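PDB 3D3Y: peptidase M16 C-terminal domain-containing protein from Enterococcus faecalis, which is of unknown function but belongs to the M16 metallopeptidase family, whose inactive-type domain it contains. Local coordinates for residues R30-L35 / E228-I233; T41-L46 / A197-D202; I77-S80 / Q85-F88. One frame throughout, in Å; residues are numbered along the deposited sequence.

Contact 1 (R30-L35 / E228-I233); sequences RFNTRL and EGKAAI
Asn32 ND2 lies 3.7 Å from Lys230 CD, and the same amide nitrogen is hydrogen-bonded to Tyr376 OH and Gln85 OE1. The bond to Gln85 OE1, an acceptor, supports placing the NH2 here, with OD1 toward a water. That water gives a proton to Asn32 OD1 at 2.7 Å and receives one from Ala231 N at 2.9 Å, so the single polar link between 30-35 and 228-233 is bridged rather than direct. The Lys230 chain crosses the Asn32 side chain at about a right angle, running CD and CE past the amide; CD comes to 3.8 Å of Asn32 CG. Straight as far as CE and bent only at the last torsion (chi4 74°), Lys230 delivers NZ to a salt bridge with Asp202. The methyl of Ala231 sits against the base of Arg34, its CB 3.6 Å from Arg34 CA and nearly as close to Arg34 CB. The rest of Arg34 leads away, to a salt bridge with Asp168. Since the segments otherwise meet only through methylenes on an amide and a methyl on Arg34, the loop probably owes much of its position to Lys230 NZ on Asp202 and Ala231 O on Gln85 NE2.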
loop_
_atom_site.group_PDB
_atom_site.type_symbol
_atom_site.label_atom_id
_atom_site.label_comp_id
_atom_site.label_asym_id
_atom_site.label_seq_id
_atom_site.Cartn_x
_atom_site.Cartn_y
_atom_site.Cartn_z
ATOM N N ARG A 30 -0.690 -10.075 -10.082
ATOM C CA ARG A 30 0.209 -9.375 -9.167
ATOM C C ARG A 30 1.650 -9.888 -9.280
ATOM O O ARG A 30 1.929 -11.084 -9.026
ATOM C CB ARG A 30 -0.326 -9.394 -7.726
ATOM C CG ARG A 30 0.608 -8.692 -6.711
ATOM C CD ARG A 30 -0.096 -8.318 -5.382
ATOM N NE ARG A 30 -1.067 -7.238 -5.547
ATOM C CZ ARG A 30 -2.113 -7.031 -4.743
ATOM N NH1 ARG A 30 -2.350 -7.833 -3.693
ATOM N NH2 ARG A 30 -2.921 -5.999 -4.983
ATOM N N PHE A 31 2.536 -9.010 -9.748
ATOM C CA PHE A 31 3.980 -9.304 -9.794
ATOM C C PHE A 31 4.633 -8.857 -8.483
ATOM O O PHE A 31 4.466 -7.729 -8.040
ATOM C CB PHE A 31 4.671 -8.594 -10.958
ATOM C CG PHE A 31 4.183 -9.015 -12.325
ATOM C CD1 PHE A 31 5.009 -9.778 -13.163
ATOM C CD2 PHE A 31 2.916 -8.642 -12.775
ATOM C CE1 PHE A 31 4.575 -10.176 -14.425
ATOM C CE2 PHE A 31 2.485 -9.006 -14.037
ATOM C CZ PHE A 31 3.335 -9.788 -14.862
ATOM N N ASN A 32 5.363 -9.756 -7.846
ATOM C CA ASN A 32 5.860 -9.520 -6.498
ATOM C C ASN A 32 7.377 -9.573 -6.549
ATOM O O ASN A 32 7.938 -10.517 -7.119
ATOM C CB ASN A 32 5.285 -10.603 -5.572
ATOM C CG ASN A 32 5.512 -10.319 -4.077
ATOM O OD1 ASN A 32 6.657 -10.187 -3.599
ATOM N ND2 ASN A 32 4.414 -10.247 -3.335
ATOM N N THR A 33 8.034 -8.565 -5.969
ATOM C CA THR A 33 9.505 -8.515 -5.904
ATOM C C THR A 33 9.946 -7.920 -4.565
ATOM O O THR A 33 9.151 -7.273 -3.879
ATOM C CB THR A 33 10.106 -7.695 -7.082
ATOM O OG1 THR A 33 11.495 -8.027 -7.232
ATOM C CG2 THR A 33 9.958 -6.175 -6.836
ATOM N N ARG A 34 11.200 -8.138 -4.189
ATOM C CA ARG A 34 11.777 -7.434 -3.027
ATOM C C ARG A 34 11.763 -5.908 -3.243
ATOM O O ARG A 34 12.078 -5.424 -4.333
ATOM C CB ARG A 34 13.212 -7.940 -2.758
ATOM C CG ARG A 34 13.883 -7.385 -1.492
ATOM C CD ARG A 34 15.379 -7.837 -1.373
ATOM N NE ARG A 34 16.209 -7.068 -2.309
ATOM C CZ ARG A 34 16.585 -5.798 -2.120
ATOM N NH1 ARG A 34 16.237 -5.145 -1.017
ATOM N NH2 ARG A 34 17.326 -5.173 -3.031
ATOM N N LEU A 35 11.394 -5.151 -2.214
ATOM C CA LEU A 35 11.453 -3.680 -2.308
ATOM C C LEU A 35 12.905 -3.307 -2.561
ATOM O O LEU A 35 13.787 -3.797 -1.869
ATOM C CB LEU A 35 10.962 -3.044 -1.024
ATOM C CG LEU A 35 10.848 -1.533 -1.032
ATOM C CD1 LEU A 35 9.613 -1.136 -1.815
ATOM C CD2 LEU A 35 10.792 -1.034 0.398
ATOM N N GLU A 228 10.046 -19.844 -6.873
ATOM C CA GLU A 228 8.747 -19.863 -6.199
ATOM C C GLU A 228 8.711 -18.982 -4.929
ATOM O O GLU A 228 7.691 -18.340 -4.636
ATOM C CB GLU A 228 8.362 -21.310 -5.878
ATOM C CG GLU A 228 6.953 -21.485 -5.350
ATOM C CD GLU A 228 5.873 -21.439 -6.428
ATOM O OE1 GLU A 228 6.007 -22.083 -7.489
ATOM O OE2 GLU A 228 4.858 -20.779 -6.180
ATOM N N GLY A 229 9.821 -18.939 -4.198
ATOM C CA GLY A 229 9.933 -18.133 -2.979
ATOM C C GLY A 229 9.813 -16.626 -3.198
ATOM O O GLY A 229 10.503 -16.046 -4.030
ATOM N N LYS A 230 8.942 -15.976 -2.436
ATOM C CA LYS A 230 8.870 -14.508 -2.456
ATOM C C LYS A 230 9.883 -13.895 -1.473
ATOM O O LYS A 230 10.327 -14.561 -0.539
ATOM C CB LYS A 230 7.459 -14.056 -2.071
ATOM C CG LYS A 230 6.396 -14.406 -3.125
ATOM C CD LYS A 230 5.032 -13.865 -2.731
ATOM C CE LYS A 230 4.002 -14.090 -3.821
ATOM N NZ LYS A 230 3.561 -15.515 -3.922
ATOM N N ALA A 231 10.241 -12.636 -1.688
ATOM C CA ALA A 231 10.918 -11.828 -0.655
ATOM C C ALA A 231 10.174 -11.942 0.695
ATOM O O ALA A 231 8.941 -12.095 0.721
ATOM C CB ALA A 231 10.977 -10.356 -1.086
ATOM N N ALA A 232 10.913 -11.834 1.804
ATOM C CA ALA A 232 10.299 -11.782 3.130
ATOM C C ALA A 232 9.324 -10.617 3.167
ATOM O O ALA A 232 9.620 -9.539 2.654
ATOM C CB ALA A 232 11.336 -11.634 4.190
ATOM N N ILE A 233 8.138 -10.827 3.720
ATOM C CA ILE A 233 7.177 -9.737 3.695
ATOM C C ILE A 233 7.515 -8.632 4.719
ATOM O O ILE A 233 7.405 -7.441 4.407
ATOM C CB ILE A 233 5.697 -10.199 3.806
ATOM C CG1 ILE A 233 4.795 -8.954 3.743
ATOM C CG2 ILE A 233 5.449 -10.992 5.069
ATOM C CD1 ILE A 233 3.745 -8.921 2.684
HETATM O O HOH W 1 9.110 -11.336 -4.031
#

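Contact 2 (T41-L46 / A197-D202); sequences TKRTLL and AEDQVD
Arg43 NH1 donates to Asp199 OD2 at 2.6 Å, a short and fairly straight bond (N-H...O 158°) that forms the heart of a buried salt bridge. OD2 lies at the edge of the guanidinium, close to its plane, and receives the proton on its syn lone pair, the side facing OD1. Arg43 NH2 reaches the same oxygen only weakly, at 3.3 Å, so this is a grip centred on one oxygen and not the two-pronged pairing of a flat guanidinium-carboxylate dimer; the two planes are in fact 42° apart. The side chains come from opposite directions, Arg43 extended through its first carbons and then bent at chi3 (74°). NE binds His86 ND1 and NH1 also binds Tyr191 OH, which together should hold the guanidinium from turning; Phe31 O adds a weak bond to NH2. All else between the segments is loose: even the closest backbone pair, Arg43 CA and Asp199 CA, stands 11.5 Å apart. Toward solvent the segments do not meet: the exposed Glu198 turns to Lys194 and Lys42 to Glu183. Asp199 is the first residue to leave helix 185-198 before strand 200-207 begins, and both partners touch Thr33 of strand 24-34. The bridge thus ties helix 40-52 to that helix-to-strand connection across one face of the sheet.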
loop_
_atom_site.group_PDB
_atom_site.type_symbol
_atom_site.label_atom_id
_atom_site.label_comp_id
_atom_site.label_asym_id
_atom_site.label_seq_id
_atom_site.Cartn_x
_atom_site.Cartn_y
_atom_site.Cartn_z
ATOM N N THR A 41 11.124 3.024 -8.875
ATOM C CA THR A 41 10.697 4.024 -9.836
ATOM C C THR A 41 10.483 3.394 -11.218
ATOM O O THR A 41 9.565 3.786 -11.957
ATOM C CB THR A 41 11.753 5.185 -9.963
ATOM O OG1 THR A 41 11.907 5.830 -8.699
ATOM C CG2 THR A 41 11.285 6.216 -11.013
ATOM N N LYS A 42 11.313 2.412 -11.557
ATOM C CA LYS A 42 11.140 1.670 -12.815
ATOM C C LYS A 42 9.779 0.973 -12.838
ATOM O O LYS A 42 9.034 1.082 -13.815
ATOM C CB LYS A 42 12.259 0.638 -12.983
ATOM C CG LYS A 42 13.595 1.260 -13.434
ATOM C CD LYS A 42 14.662 0.204 -13.493
ATOM C CE LYS A 42 16.010 0.793 -13.959
ATOM N NZ LYS A 42 16.599 1.462 -12.764
ATOM N N ARG A 43 9.450 0.264 -11.762
ATOM C CA ARG A 43 8.137 -0.390 -11.665
ATOM C C ARG A 43 7.008 0.624 -11.756
ATOM O O ARG A 43 6.006 0.403 -12.448
ATOM C CB ARG A 43 8.042 -1.204 -10.369
ATOM C CG ARG A 43 8.946 -2.419 -10.419
ATOM C CD ARG A 43 9.146 -3.100 -9.066
ATOM N NE ARG A 43 7.991 -3.884 -8.571
ATOM C CZ ARG A 43 7.665 -5.111 -8.977
ATOM N NH1 ARG A 43 8.330 -5.694 -9.976
ATOM N NH2 ARG A 43 6.627 -5.749 -8.415
ATOM N N THR A 44 7.121 1.712 -11.021
ATOM C CA THR A 44 6.088 2.772 -11.084
ATOM C C THR A 44 5.847 3.301 -12.495
ATOM O O THR A 44 4.681 3.416 -12.933
ATOM C CB THR A 44 6.420 3.929 -10.116
ATOM O OG1 THR A 44 6.592 3.377 -8.821
ATOM C CG2 THR A 44 5.329 5.022 -10.071
ATOM N N LEU A 45 6.917 3.666 -13.189
ATOM C CA LEU A 45 6.772 4.188 -14.555
ATOM C C LEU A 45 6.265 3.112 -15.522
ATOM O O LEU A 45 5.426 3.376 -16.399
ATOM C CB LEU A 45 8.105 4.765 -15.079
ATOM C CG LEU A 45 8.131 5.341 -16.515
ATOM C CD1 LEU A 45 7.007 6.442 -16.690
ATOM C CD2 LEU A 45 9.508 5.961 -16.766
ATOM N N LEU A 46 6.785 1.900 -15.372
ATOM C CA LEU A 46 6.324 0.779 -16.175
ATOM C C LEU A 46 4.801 0.576 -16.057
ATOM O O LEU A 46 4.128 0.260 -17.035
ATOM C CB LEU A 46 7.055 -0.493 -15.759
ATOM C CG LEU A 46 6.738 -1.701 -16.641
ATOM C CD1 LEU A 46 7.158 -1.489 -18.137
ATOM C CD2 LEU A 46 7.438 -2.927 -16.054
ATOM N N ALA A 197 10.517 -11.954 -16.427
ATOM C CA ALA A 197 11.267 -13.186 -16.206
ATOM C C ALA A 197 11.481 -13.590 -14.739
ATOM O O ALA A 197 11.634 -14.760 -14.458
ATOM C CB ALA A 197 12.590 -13.119 -16.950
ATOM N N GLU A 198 11.476 -12.629 -13.809
ATOM C CA GLU A 198 11.965 -12.861 -12.426
ATOM C C GLU A 198 10.938 -12.775 -11.267
ATOM O O GLU A 198 11.127 -13.406 -10.225
ATOM C CB GLU A 198 13.171 -11.942 -12.121
ATOM C CG GLU A 198 14.233 -11.946 -13.225
ATOM C CD GLU A 198 15.595 -11.397 -12.794
ATOM O OE1 GLU A 198 15.690 -10.628 -11.805
ATOM O OE2 GLU A 198 16.571 -11.730 -13.479
ATOM N N ASP A 199 9.874 -12.005 -11.428
ATOM C CA ASP A 199 8.981 -11.753 -10.299
ATOM C C ASP A 199 8.142 -12.997 -10.012
ATOM O O ASP A 199 7.832 -13.774 -10.930
ATOM C CB ASP A 199 8.026 -10.579 -10.589
ATOM C CG ASP A 199 8.644 -9.181 -10.335
ATOM O OD1 ASP A 199 9.897 -8.977 -10.334
ATOM O OD2 ASP A 199 7.817 -8.237 -10.171
ATOM N N GLN A 200 7.761 -13.176 -8.746
ATOM C CA GLN A 200 6.719 -14.146 -8.404
ATOM C C GLN A 200 5.398 -13.565 -8.891
ATOM O O GLN A 200 5.110 -12.379 -8.684
ATOM C CB GLN A 200 6.684 -14.440 -6.901
ATOM C CG GLN A 200 7.884 -15.299 -6.424
ATOM C CD GLN A 200 9.215 -14.586 -6.661
ATOM O OE1 GLN A 200 9.411 -13.441 -6.229
ATOM N NE2 GLN A 200 10.134 -15.257 -7.352
ATOM N N VAL A 201 4.604 -14.385 -9.568
ATOM C CA VAL A 201 3.377 -13.890 -10.186
ATOM C C VAL A 201 2.218 -14.681 -9.601
ATOM O O VAL A 201 2.283 -15.911 -9.517
ATOM C CB VAL A 201 3.419 -14.073 -11.737
ATOM C CG1 VAL A 201 2.122 -13.545 -12.384
ATOM C CG2 VAL A 201 4.609 -13.328 -12.331
ATOM N N ASP A 202 1.177 -13.975 -9.171
ATOM C CA ASP A 202 -0.038 -14.641 -8.698
ATOM C C ASP A 202 -1.240 -13.994 -9.375
ATOM O O ASP A 202 -1.331 -12.770 -9.500
ATOM C CB ASP A 202 -0.137 -14.617 -7.159
ATOM C CG ASP A 202 0.841 -15.567 -6.512
ATOM O OD1 ASP A 202 0.510 -16.761 -6.354
ATOM O OD2 ASP A 202 1.970 -15.130 -6.194
#

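Contact 3 (I77-S80 / Q85-F88); sequences IGVS and QHWF
His86 leans over the neighbouring strand at Ser80, whose O lies against one face of its ring, offset toward the rim. From the root outward, His86 CB is 4.2 Å from Ser80 O, CG is nearer, and CD2 comes to 3.5 Å of that oxygen. CE1 meets Val79, 3.5 Å from its CB. At the two nitrogens the ring is bound outside the hairpin: ND1 to Arg43 NE, which must be the donor, and NE2 to Ser173 O. Placing CG anti to the backbone N (chi1 -169°) swings the ring across to Val79. Beneath it, Trp87 N gives a nearly straight bond to Ser80 O at 2.8 Å, and Ser80 N returns one to Trp87 O at 3.0 Å. Phe88, on the same face as Val79, packs its CE2 at 3.5 Å from Ile77 CG2. On the other face Ser80 OG approaches Trp87 CE3 obliquely, while the indole NE1 donates in its own ring plane to Gln85 OE1 at 3.0 Å; Gln85 NE2 is bonded to Ala231 O. Ser80 and Trp87 form a hydrogen-bonded pair and Val79 and Phe88 a non-hydrogen-bonded one, the alternation of an antiparallel beta hairpin, here with strand 74-82 outermost in the mixed sheet.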
loop_
_atom_site.group_PDB
_atom_site.type_symbol
_atom_site.label_atom_id
_atom_site.label_comp_id
_atom_site.label_asym_id
_atom_site.label_seq_id
_atom_site.Cartn_x
_atom_site.Cartn_y
_atom_site.Cartn_z
ATOM N N ILE A 77 -3.506 -0.446 -14.104
ATOM C CA ILE A 77 -2.262 -0.950 -13.538
ATOM C C ILE A 77 -1.728 0.095 -12.545
ATOM O O ILE A 77 -1.724 1.324 -12.838
ATOM C CB ILE A 77 -1.200 -1.252 -14.642
ATOM C CG1 ILE A 77 -1.796 -2.093 -15.785
ATOM C CG2 ILE A 77 0.029 -1.986 -14.059
ATOM C CD1 ILE A 77 -0.720 -2.489 -16.889
ATOM N N GLY A 78 -1.292 -0.377 -11.377
ATOM C CA GLY A 78 -0.585 0.508 -10.428
ATOM C C GLY A 78 0.419 -0.293 -9.586
ATOM O O GLY A 78 0.648 -1.462 -9.841
ATOM N N VAL A 79 1.001 0.352 -8.572
ATOM C CA VAL A 79 1.984 -0.282 -7.735
ATOM C C VAL A 79 1.691 0.040 -6.297
ATOM O O VAL A 79 1.031 1.051 -5.987
ATOM C CB VAL A 79 3.442 0.165 -8.068
ATOM C CG1 VAL A 79 3.830 -0.266 -9.465
ATOM C CG2 VAL A 79 3.594 1.686 -7.921
ATOM N N SER A 80 2.172 -0.831 -5.414
ATOM C CA SER A 80 2.117 -0.535 -3.988
ATOM C C SER A 80 3.282 -1.191 -3.263
ATOM O O SER A 80 4.047 -1.962 -3.845
ATOM C CB SER A 80 0.761 -0.941 -3.378
ATOM O OG SER A 80 0.479 -2.283 -3.678
ATOM N N GLN A 85 8.208 -5.884 0.402
ATOM C CA GLN A 85 7.806 -6.256 -0.978
ATOM C C GLN A 85 7.295 -5.039 -1.732
ATOM O O GLN A 85 6.812 -4.068 -1.136
ATOM C CB GLN A 85 6.713 -7.332 -0.945
ATOM C CG GLN A 85 7.205 -8.677 -0.450
ATOM C CD GLN A 85 6.089 -9.679 -0.215
ATOM O OE1 GLN A 85 4.926 -9.429 -0.535
ATOM N NE2 GLN A 85 6.447 -10.838 0.353
ATOM N N HIS A 86 7.437 -5.076 -3.050
ATOM C CA HIS A 86 6.865 -4.042 -3.895
ATOM C C HIS A 86 6.019 -4.813 -4.921
ATOM O O HIS A 86 6.472 -5.833 -5.508
ATOM C CB HIS A 86 7.972 -3.181 -4.562
ATOM C CG HIS A 86 7.451 -1.938 -5.224
ATOM N ND1 HIS A 86 7.072 -1.900 -6.548
ATOM C CD2 HIS A 86 7.218 -0.698 -4.730
ATOM C CE1 HIS A 86 6.635 -0.685 -6.847
ATOM N NE2 HIS A 86 6.713 0.066 -5.757
ATOM N N TRP A 87 4.775 -4.371 -5.076
ATOM C CA TRP A 87 3.783 -5.097 -5.853
ATOM C C TRP A 87 3.441 -4.287 -7.114
ATOM O O TRP A 87 3.224 -3.088 -7.042
ATOM C CB TRP A 87 2.495 -5.271 -5.009
ATOM C CG TRP A 87 2.602 -6.067 -3.693
ATOM C CD1 TRP A 87 3.656 -6.842 -3.249
ATOM C CD2 TRP A 87 1.560 -6.215 -2.726
ATOM N NE1 TRP A 87 3.327 -7.430 -2.020
ATOM C CE2 TRP A 87 2.046 -7.060 -1.691
ATOM C CE3 TRP A 87 0.242 -5.710 -2.634
ATOM C CZ2 TRP A 87 1.265 -7.411 -0.577
ATOM C CZ3 TRP A 87 -0.544 -6.059 -1.504
ATOM C CH2 TRP A 87 -0.019 -6.897 -0.493
ATOM N N PHE A 88 3.334 -4.971 -8.254
ATOM C CA PHE A 88 2.948 -4.368 -9.537
ATOM C C PHE A 88 1.646 -5.077 -9.893
ATOM O O PHE A 88 1.618 -6.299 -10.034
ATOM C CB PHE A 88 4.042 -4.620 -10.553
ATOM C CG PHE A 88 3.784 -4.070 -11.933
ATOM C CD1 PHE A 88 4.470 -2.930 -12.367
ATOM C CD2 PHE A 88 2.928 -4.734 -12.835
ATOM C CE1 PHE A 88 4.302 -2.453 -13.671
ATOM C CE2 PHE A 88 2.728 -4.258 -14.147
ATOM C CZ PHE A 88 3.417 -3.094 -14.565
#

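Overall arrangement
All three contacts reach the six-stranded mixed sheet, where strands 200-207, 24-34, 85-95 and 74-82 lie side by side. Contacts 2 and 3 are nearest, their centres about 7 Å apart; contact 1 lies about 10 Å from contact 2 and 11 Å from contact 3. Along the chain they are concentric: 30-35 and 228-233 enclose 41-46 and 197-202, which in turn enclose the hairpin of contact 3. Contact 2 occupies the sheet face under helix 40-52, whereas contact 1 brings the loop before strand 244-251 against the strand-24-34 side near helix 368-380. Residues far apart in sequence thereby converge on one alpha/beta unit, consistent with an M16-like fold.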